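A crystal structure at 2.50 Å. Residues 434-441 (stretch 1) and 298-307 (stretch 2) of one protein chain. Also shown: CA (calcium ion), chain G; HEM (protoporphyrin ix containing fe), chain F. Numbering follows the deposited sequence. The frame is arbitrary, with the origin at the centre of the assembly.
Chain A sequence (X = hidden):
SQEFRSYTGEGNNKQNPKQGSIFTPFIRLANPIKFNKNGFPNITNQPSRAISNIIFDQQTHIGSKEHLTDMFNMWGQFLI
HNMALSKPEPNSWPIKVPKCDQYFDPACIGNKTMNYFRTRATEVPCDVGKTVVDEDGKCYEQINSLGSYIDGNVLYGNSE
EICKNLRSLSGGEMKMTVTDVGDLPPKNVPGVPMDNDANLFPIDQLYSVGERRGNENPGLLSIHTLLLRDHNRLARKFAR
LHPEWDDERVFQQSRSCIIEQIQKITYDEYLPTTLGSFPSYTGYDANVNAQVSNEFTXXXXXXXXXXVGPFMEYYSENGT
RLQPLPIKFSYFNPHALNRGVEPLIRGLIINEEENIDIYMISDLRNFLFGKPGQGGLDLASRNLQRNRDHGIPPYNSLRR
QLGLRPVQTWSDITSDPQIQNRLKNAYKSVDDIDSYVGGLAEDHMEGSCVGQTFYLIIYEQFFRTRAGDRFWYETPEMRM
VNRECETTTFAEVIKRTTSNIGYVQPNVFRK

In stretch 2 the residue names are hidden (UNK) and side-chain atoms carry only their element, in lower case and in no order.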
ATOM      1  N   ASP A 434       1.160  21.545  -2.368  1.00 56.60           N
ATOM      2  CA  ASP A 434       1.033  20.385  -1.494  1.00 58.47           C
ATOM      3  C   ASP A 434       2.195  19.425  -1.732  1.00 56.48           C
ATOM      4  O   ASP A 434       2.537  19.126  -2.880  1.00 55.99           O
ATOM      5  CB  ASP A 434      -0.296  19.671  -1.745  1.00 57.66           C
ATOM      6  CG  ASP A 434      -1.456  20.316  -1.013  1.00 57.11           C
ATOM      7  OD1 ASP A 434      -1.386  20.417   0.229  1.00 56.93           O
ATOM      8  OD2 ASP A 434      -2.434  20.719  -1.675  1.00 57.64           O
ATOM      9  N   SER A 435       2.799  18.936  -0.646  1.00 55.31           N
ATOM     10  CA  SER A 435       3.934  18.026  -0.776  1.00 55.13           C
ATOM     11  C   SER A 435       3.613  16.864  -1.709  1.00 54.46           C
ATOM     12  O   SER A 435       4.471  16.425  -2.484  1.00 53.68           O
ATOM     13  CB  SER A 435       4.348  17.501   0.600  1.00 54.68           C
ATOM     14  OG  SER A 435       5.039  18.495   1.335  1.00 54.94           O
ATOM     15  N   TYR A 436       2.379  16.360  -1.657  1.00 55.85           N
ATOM     16  CA  TYR A 436       2.009  15.212  -2.478  1.00 55.87           C
ATOM     17  C   TYR A 436       2.119  15.534  -3.966  1.00 56.70           C
ATOM     18  O   TYR A 436       2.699  14.761  -4.736  1.00 56.18           O
ATOM     19  CB  TYR A 436       0.596  14.756  -2.123  1.00 55.46           C
ATOM     20  CG  TYR A 436       0.117  13.566  -2.923  1.00 56.64           C
ATOM     21  CD1 TYR A 436       0.835  12.376  -2.936  1.00 55.79           C
ATOM     22  CD2 TYR A 436      -1.061  13.628  -3.656  1.00 57.74           C
ATOM     23  CE1 TYR A 436       0.398  11.285  -3.665  1.00 56.06           C
ATOM     24  CE2 TYR A 436      -1.506  12.542  -4.385  1.00 58.02           C
ATOM     25  CZ  TYR A 436      -0.775  11.375  -4.385  1.00 57.09           C
ATOM     26  OH  TYR A 436      -1.220  10.296  -5.111  1.00 56.90           O
ATOM     27  N   VAL A 437       1.572  16.677  -4.392  1.00 57.25           N
ATOM     28  CA  VAL A 437       1.611  17.009  -5.813  1.00 57.28           C
ATOM     29  C   VAL A 437       3.017  17.431  -6.215  1.00 55.79           C
ATOM     30  O   VAL A 437       3.451  17.176  -7.346  1.00 55.22           O
ATOM     31  CB  VAL A 437       0.573  18.101  -6.167  1.00 57.08           C
ATOM     32  CG1 VAL A 437      -0.770  17.843  -5.476  1.00 56.62           C
ATOM     33  CG2 VAL A 437       1.087  19.492  -5.841  1.00 58.51           C
ATOM     34  N   GLY A 438       3.752  18.074  -5.310  1.00 55.20           N
ATOM     35  CA  GLY A 438       5.099  18.507  -5.641  1.00 56.78           C
ATOM     36  C   GLY A 438       6.033  17.338  -5.886  1.00 56.34           C
ATOM     37  O   GLY A 438       6.730  17.287  -6.904  1.00 55.45           O
ATOM     38  N   GLY A 439       6.058  16.380  -4.956  1.00 56.69           N
ATOM     39  CA  GLY A 439       6.915  15.219  -5.127  1.00 55.39           C
ATOM     40  C   GLY A 439       6.595  14.444  -6.389  1.00 54.86           C
ATOM     41  O   GLY A 439       7.493  13.936  -7.063  1.00 54.39           O
ATOM     42  N   LEU A 440       5.309  14.341  -6.725  1.00 54.17           N
ATOM     43  CA  LEU A 440       4.920  13.674  -7.962  1.00 55.46           C
ATOM     44  C   LEU A 440       5.429  14.424  -9.186  1.00 57.67           C
ATOM     45  O   LEU A 440       5.798  13.803 -10.190  1.00 58.13           O
ATOM     46  CB  LEU A 440       3.401  13.533  -8.019  1.00 55.17           C
ATOM     47  CG  LEU A 440       2.837  12.433  -7.125  1.00 56.11           C
ATOM     48  CD1 LEU A 440       1.326  12.515  -7.043  1.00 56.29           C
ATOM     49  CD2 LEU A 440       3.265  11.069  -7.638  1.00 55.63           C
ATOM     50  N   ALA A 441       5.453  15.758  -9.123  1.00 57.64           N
ATOM     51  CA  ALA A 441       5.830  16.559 -10.282  1.00 58.16           C
ATOM     52  C   ALA A 441       7.329  16.527 -10.553  1.00 58.11           C
ATOM     53  O   ALA A 441       7.754  16.910 -11.649  1.00 57.84           O
ATOM     54  CB  ALA A 441       5.372  18.005 -10.086  1.00 60.23           C
ATOM     55  N   UNK A 298       1.366   8.623   4.079  1.00 53.92           N
ATOM     56  CA  UNK A 298       0.421   9.645   3.644  1.00 54.75           C
ATOM     57  C   UNK A 298       0.838  10.283   2.323  1.00 53.04           C
ATOM     58  O   UNK A 298      -0.018  10.596   1.490  1.00 51.77           O
ATOM     59  c   UNK A 298       0.282  10.723   4.721  1.00 55.99           C
ATOM     60  o   UNK A 298       0.032  10.108   5.992  1.00 55.71           O
ATOM     61  c   UNK A 298      -0.863  11.667   4.385  1.00 56.16           C
ATOM     62  N   UNK A 299       2.142  10.478   2.109  1.00 51.86           N
ATOM     63  CA  UNK A 299       2.624  11.282   0.988  1.00 52.52           C
ATOM     64  C   UNK A 299       3.479  10.470   0.025  1.00 51.26           C
ATOM     65  O   UNK A 299       3.061  10.246  -1.114  1.00 51.31           O
ATOM     66  c   UNK A 299       3.625  13.513   0.415  1.00 53.51           C
ATOM     67  c   UNK A 299       3.396  12.491   1.523  1.00 54.16           C
ATOM     68  o   UNK A 299       2.658  13.102   2.590  1.00 54.12           O
ATOM     69  N   UNK A 300       4.667  10.027   0.436  1.00 51.78           N
ATOM     70  CA  UNK A 300       5.638   9.491  -0.513  1.00 51.47           C
ATOM     71  C   UNK A 300       5.123   8.226  -1.193  1.00 51.26           C
ATOM     72  O   UNK A 300       5.068   8.146  -2.424  1.00 51.48           O
ATOM     73  c   UNK A 300       6.962   9.218   0.201  1.00 52.54           C
ATOM     74  N   UNK A 301       4.748   7.221  -0.407  1.00 50.18           N
ATOM     75  CA  UNK A 301       4.446   5.912  -0.972  1.00 51.02           C
ATOM     76  C   UNK A 301       3.076   5.837  -1.634  1.00 50.41           C
ATOM     77  O   UNK A 301       2.716   4.771  -2.145  1.00 49.37           O
ATOM     78  c   UNK A 301       3.879   2.512  -0.555  1.00 49.67           C
ATOM     79  c   UNK A 301       6.152   3.162  -0.830  1.00 48.98           C
ATOM     80  c   UNK A 301       6.451   1.911  -1.334  1.00 50.38           C
ATOM     81  c   UNK A 301       4.549   4.834   0.108  1.00 50.69           C
ATOM     82  c   UNK A 301       4.173   1.260  -1.059  1.00 49.69           C
ATOM     83  c   UNK A 301       5.460   0.960  -1.448  1.00 47.82           C
ATOM     84  c   UNK A 301       4.866   3.475  -0.434  1.00 49.01           C
ATOM     85  N   UNK A 302       2.305   6.920  -1.642  1.00 53.59           N
ATOM     86  CA  UNK A 302       1.049   6.933  -2.383  1.00 53.97           C
ATOM     87  C   UNK A 302       1.252   7.196  -3.869  1.00 53.07           C
ATOM     88  O   UNK A 302       0.263   7.324  -4.600  1.00 53.20           O
ATOM     89  n   UNK A 302      -4.342   8.350   1.026  1.00 59.35           N
ATOM     90  c   UNK A 302      -3.351   7.921   1.796  1.00 57.90           C
ATOM     91  n   UNK A 302      -3.584   7.632   3.070  1.00 57.80           N
ATOM     92  n   UNK A 302      -2.127   7.779   1.298  1.00 56.17           N
ATOM     93  c   UNK A 302      -0.321   7.668  -0.365  1.00 53.80           C
ATOM     94  c   UNK A 302       0.095   7.975  -1.794  1.00 53.39           C
ATOM     95  c   UNK A 302      -1.759   8.067  -0.084  1.00 55.28           C
ATOM     96  N   UNK A 303       2.501   7.270  -4.331  1.00 51.98           N
ATOM     97  CA  UNK A 303       2.773   7.444  -5.752  1.00 52.50           C
ATOM     98  C   UNK A 303       2.135   6.357  -6.603  1.00 52.68           C
ATOM     99  O   UNK A 303       1.917   6.570  -7.802  1.00 54.50           O
ATOM    100  c   UNK A 303       4.285   7.455  -5.990  1.00 53.17           C
ATOM    101  c   UNK A 303       6.163   3.632  -5.459  1.00 50.83           C
ATOM    102  c   UNK A 303       4.944   6.111  -5.801  1.00 52.21           C
ATOM    103  c   UNK A 303       5.473   5.747  -4.574  1.00 51.39           C
ATOM    104  c   UNK A 303       6.079   4.512  -4.401  1.00 51.95           C
ATOM    105  c   UNK A 303       5.641   3.983  -6.686  1.00 52.04           C
ATOM    106  c   UNK A 303       5.039   5.214  -6.855  1.00 51.91           C
ATOM    107  N   UNK A 304       1.838   5.196  -6.021  1.00 52.08           N
ATOM    108  CA  UNK A 304       1.338   4.085  -6.812  1.00 51.74           C
ATOM    109  C   UNK A 304       0.025   4.379  -7.507  1.00 51.70           C
ATOM    110  O   UNK A 304      -0.282   3.781  -8.539  1.00 52.16           O
ATOM    111  N   UNK A 305      -0.766   5.295  -6.960  1.00 53.78           N
ATOM    112  CA  UNK A 305      -2.033   5.630  -7.597  1.00 54.94           C
ATOM    113  C   UNK A 305      -1.816   6.273  -8.961  1.00 53.65           C
ATOM    114  O   UNK A 305      -2.657   6.129  -9.857  1.00 53.42           O
ATOM    115  c   UNK A 305      -2.828   6.541  -6.674  1.00 55.81           C
ATOM    116  c   UNK A 305      -3.416   4.716  -4.923  1.00 56.48           C
ATOM    117  c   UNK A 305      -3.085   5.903  -3.110  1.00 58.20           C
ATOM    118  n   UNK A 305      -3.444   4.712  -3.550  1.00 57.22           N
ATOM    119  c   UNK A 305      -3.040   5.958  -5.312  1.00 57.82           C
ATOM    120  n   UNK A 305      -2.832   6.675  -4.153  1.00 58.20           N
ATOM    121  N   UNK A 306      -0.692   6.968  -9.141  1.00 52.46           N
ATOM    122  CA  UNK A 306      -0.336   7.494 -10.453  1.00 53.64           C
ATOM    123  C   UNK A 306       0.004   6.377 -11.434  1.00 54.59           C
ATOM    124  O   UNK A 306      -0.258   6.500 -12.637  1.00 54.62           O
ATOM    125  o   UNK A 306       1.128   9.097 -11.539  1.00 54.73           O
ATOM    126  c   UNK A 306       0.848   8.447 -10.314  1.00 53.48           C
ATOM    127  N   UNK A 307       0.602   5.286 -10.946  1.00 52.97           N
ATOM    128  CA  UNK A 307       1.133   4.244 -11.819  1.00 55.01           C
ATOM    129  C   UNK A 307       0.123   3.154 -12.164  1.00 53.44           C
ATOM    130  O   UNK A 307       0.410   2.321 -13.030  1.00 51.88           O
ATOM    131  o   UNK A 307       3.126   1.816  -8.127  1.00 51.25           O
ATOM    132  o   UNK A 307       4.445   2.185  -9.843  1.00 51.42           O
ATOM    133  c   UNK A 307       2.378   3.609 -11.177  1.00 53.76           C
ATOM    134  c   UNK A 307       2.096   2.509 -10.160  1.00 53.31           C
ATOM    135  c   UNK A 307       3.311   2.144  -9.318  1.00 52.20           C
TER
HETATM  136 CA    CA G 605       0.309   8.664 -13.682  1.00 47.37          CA
HETATM  137  CHA HEM F 604      -4.247   4.154   0.448  1.00 54.12           C
HETATM  138  CHB HEM F 604      -6.896   2.408  -3.201  1.00 50.11           C
HETATM  139  CHC HEM F 604      -2.821   1.039  -5.478  1.00 47.77           C
HETATM  140  CHD HEM F 604      -0.178   3.009  -1.929  1.00 52.38           C
HETATM  141  C1A HEM F 604      -5.307   3.855  -0.372  1.00 52.15           C
HETATM  142  C2A HEM F 604      -6.679   4.240  -0.150  1.00 50.82           C
HETATM  143  C3A HEM F 604      -7.419   3.764  -1.155  1.00 49.41           C
HETATM  144  C4A HEM F 604      -6.531   3.054  -2.048  1.00 49.80           C
HETATM  145  CMA HEM F 604      -8.943   3.921  -1.347  1.00 45.54           C
HETATM  146  CAA HEM F 604      -7.162   5.074   1.048  1.00 51.66           C
HETATM  147  CBA HEM F 604      -7.606   6.421   0.497  1.00 52.61           C
HETATM  148  CGA HEM F 604      -7.550   7.464   1.582  1.00 54.79           C
HETATM  149  O1A HEM F 604      -6.437   7.751   2.092  1.00 54.82           O
HETATM  150  O2A HEM F 604      -8.622   8.019   1.932  1.00 54.01           O
HETATM  151  C1B HEM F 604      -6.020   1.873  -4.114  1.00 49.24           C
HETATM  152  C2B HEM F 604      -6.404   1.193  -5.326  1.00 47.71           C
HETATM  153  C3B HEM F 604      -5.283   0.807  -5.959  1.00 48.25           C
HETATM  154  C4B HEM F 604      -4.151   1.237  -5.162  1.00 49.49           C
HETATM  155  CMB HEM F 604      -7.878   0.988  -5.731  1.00 43.14           C
HETATM  156  CAB HEM F 604      -5.117   0.051  -7.297  1.00 47.63           C
HETATM  157  CBB HEM F 604      -6.146  -0.279  -8.085  1.00 48.58           C
HETATM  158  C1C HEM F 604      -1.743   1.457  -4.727  1.00 47.66           C
HETATM  159  C2C HEM F 604      -0.340   1.272  -5.054  1.00 48.10           C
HETATM  160  C3C HEM F 604       0.393   1.820  -4.061  1.00 49.54           C
HETATM  161  C4C HEM F 604      -0.534   2.362  -3.092  1.00 51.55           C
HETATM  162  CMC HEM F 604       0.107   0.561  -6.349  1.00 45.50           C
HETATM  163  CAC HEM F 604       1.922   1.947  -3.829  1.00 47.87           C
HETATM  164  CBC HEM F 604       2.878   1.479  -4.634  1.00 47.73           C
HETATM  165  C1D HEM F 604      -1.047   3.449  -0.960  1.00 52.10           C
HETATM  166  C2D HEM F 604      -0.677   3.985   0.329  1.00 51.41           C
HETATM  167  C3D HEM F 604      -1.804   4.307   0.972  1.00 54.18           C
HETATM  168  C4D HEM F 604      -2.923   3.971   0.127  1.00 54.05           C
HETATM  169  CMD HEM F 604       0.772   4.169   0.824  1.00 49.08           C
HETATM  170  CAD HEM F 604      -1.947   4.896   2.386  1.00 53.66           C
HETATM  171  CBD HEM F 604      -1.783   3.713   3.335  1.00 54.33           C
HETATM  172  CGD HEM F 604      -2.643   3.876   4.565  1.00 53.26           C
HETATM  173  O1D HEM F 604      -3.843   3.504   4.506  1.00 51.67           O
HETATM  174  O2D HEM F 604      -2.144   4.367   5.609  1.00 51.47           O
HETATM  175  NA  HEM F 604      -5.251   3.129  -1.540  1.00 54.14           N
HETATM  176  NB  HEM F 604      -4.641   1.884  -4.042  1.00 54.65           N
HETATM  177  NC  HEM F 604      -1.821   2.124  -3.523  1.00 52.80           N
HETATM  178  ND  HEM F 604      -2.424   3.454  -1.048  1.00 55.15           N
HETATM  179 FE   HEM F 604      -3.518   2.629  -2.500  1.00 61.91          FE
HETATM  180  O   HOH W   1      -1.720   7.828 -14.599  1.00 42.47           O
HETATM  181  O   HOH W   2       0.720   8.829 -15.989  1.00 42.87           O

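Position 298 has three side-chain atoms, a carbon carrying one oxygen and one carbon. That branching at CB defines Thr298, whose side chain touches nothing on stretch 1. Position 299 repeats the pattern, one carbon bearing an oxygen and a carbon. The branch carbon lies 4.0 Å from Ser435 C and 4.1 Å from Tyr436 CB, while the backbone O sits at the edge of the Tyr436 ring, 3.6 Å from CD1; the residue is Thr299.

Position 300 has a single carbon, directed away from stretch 1: Ala300. Position 301 carries one carbon and then a six-carbon ring with no oxygen, hence Phe301; its CB also points away, and its backbone O is 3.4 Å from HEM CAC.

At position 302 three carbons lead to a nitrogen and then to a carbon bearing two more nitrogens, a guanidinium. CB points toward stretch 1, 3.8 Å from Tyr436 CE1, and the residue is Arg302. The chain end leads away to the heme, one face of the guanidinium lying against HEM C4D. There NH1 donates a very short hydrogen bond to HEM O1A (2.4 Å), and NH2 a weak one to the same O1A (3.0 Å).

Position 303 again has one carbon and a six-carbon ring. CB touches Leu440 CD2 at 4.1 Å, and the residue is Phe303, whose ring leads away and presents one face to HEM CBC. Position 304 has no side-chain atoms and is Gly304; an ideal CB here would come within 2.3 Å of HEM C3C.

Position 305 shows one carbon and a five-membered ring of three carbons and two nitrogens, one ring nitrogen being 4.1 Å from Tyr436 OH: His305. That nitrogen is ND1; the other, NE2, binds HEM FE at 2.3 Å. Position 306 has one carbon and one oxygen, and its CB lies 4.5 Å from Leu440 CD2; it is Ser306. Its OG and O bind calcium at 2.3 and 2.5 Å. Position 307 has three carbons, the third carrying two oxygens, a carboxylate: Glu307, out of reach of stretch 1, with OE2 3.5 Å from HEM CBC.

The contact is small, burying 288 Å² over both sides, and Tyr436 contributes the largest share. Its t rotamer (chi1 -180°) carries the ring past Thr299 to Arg302, where OH donates a weak hydrogen bond to Arg302 O (3.4 Å). One helical turn later, Leu440 adds apolar packing against Phe303. Stretch 1 thus packs against a segment whose own side chains hold both heme iron and calcium.

Stretch 2, residues 298-307: TTAFRFGHSE
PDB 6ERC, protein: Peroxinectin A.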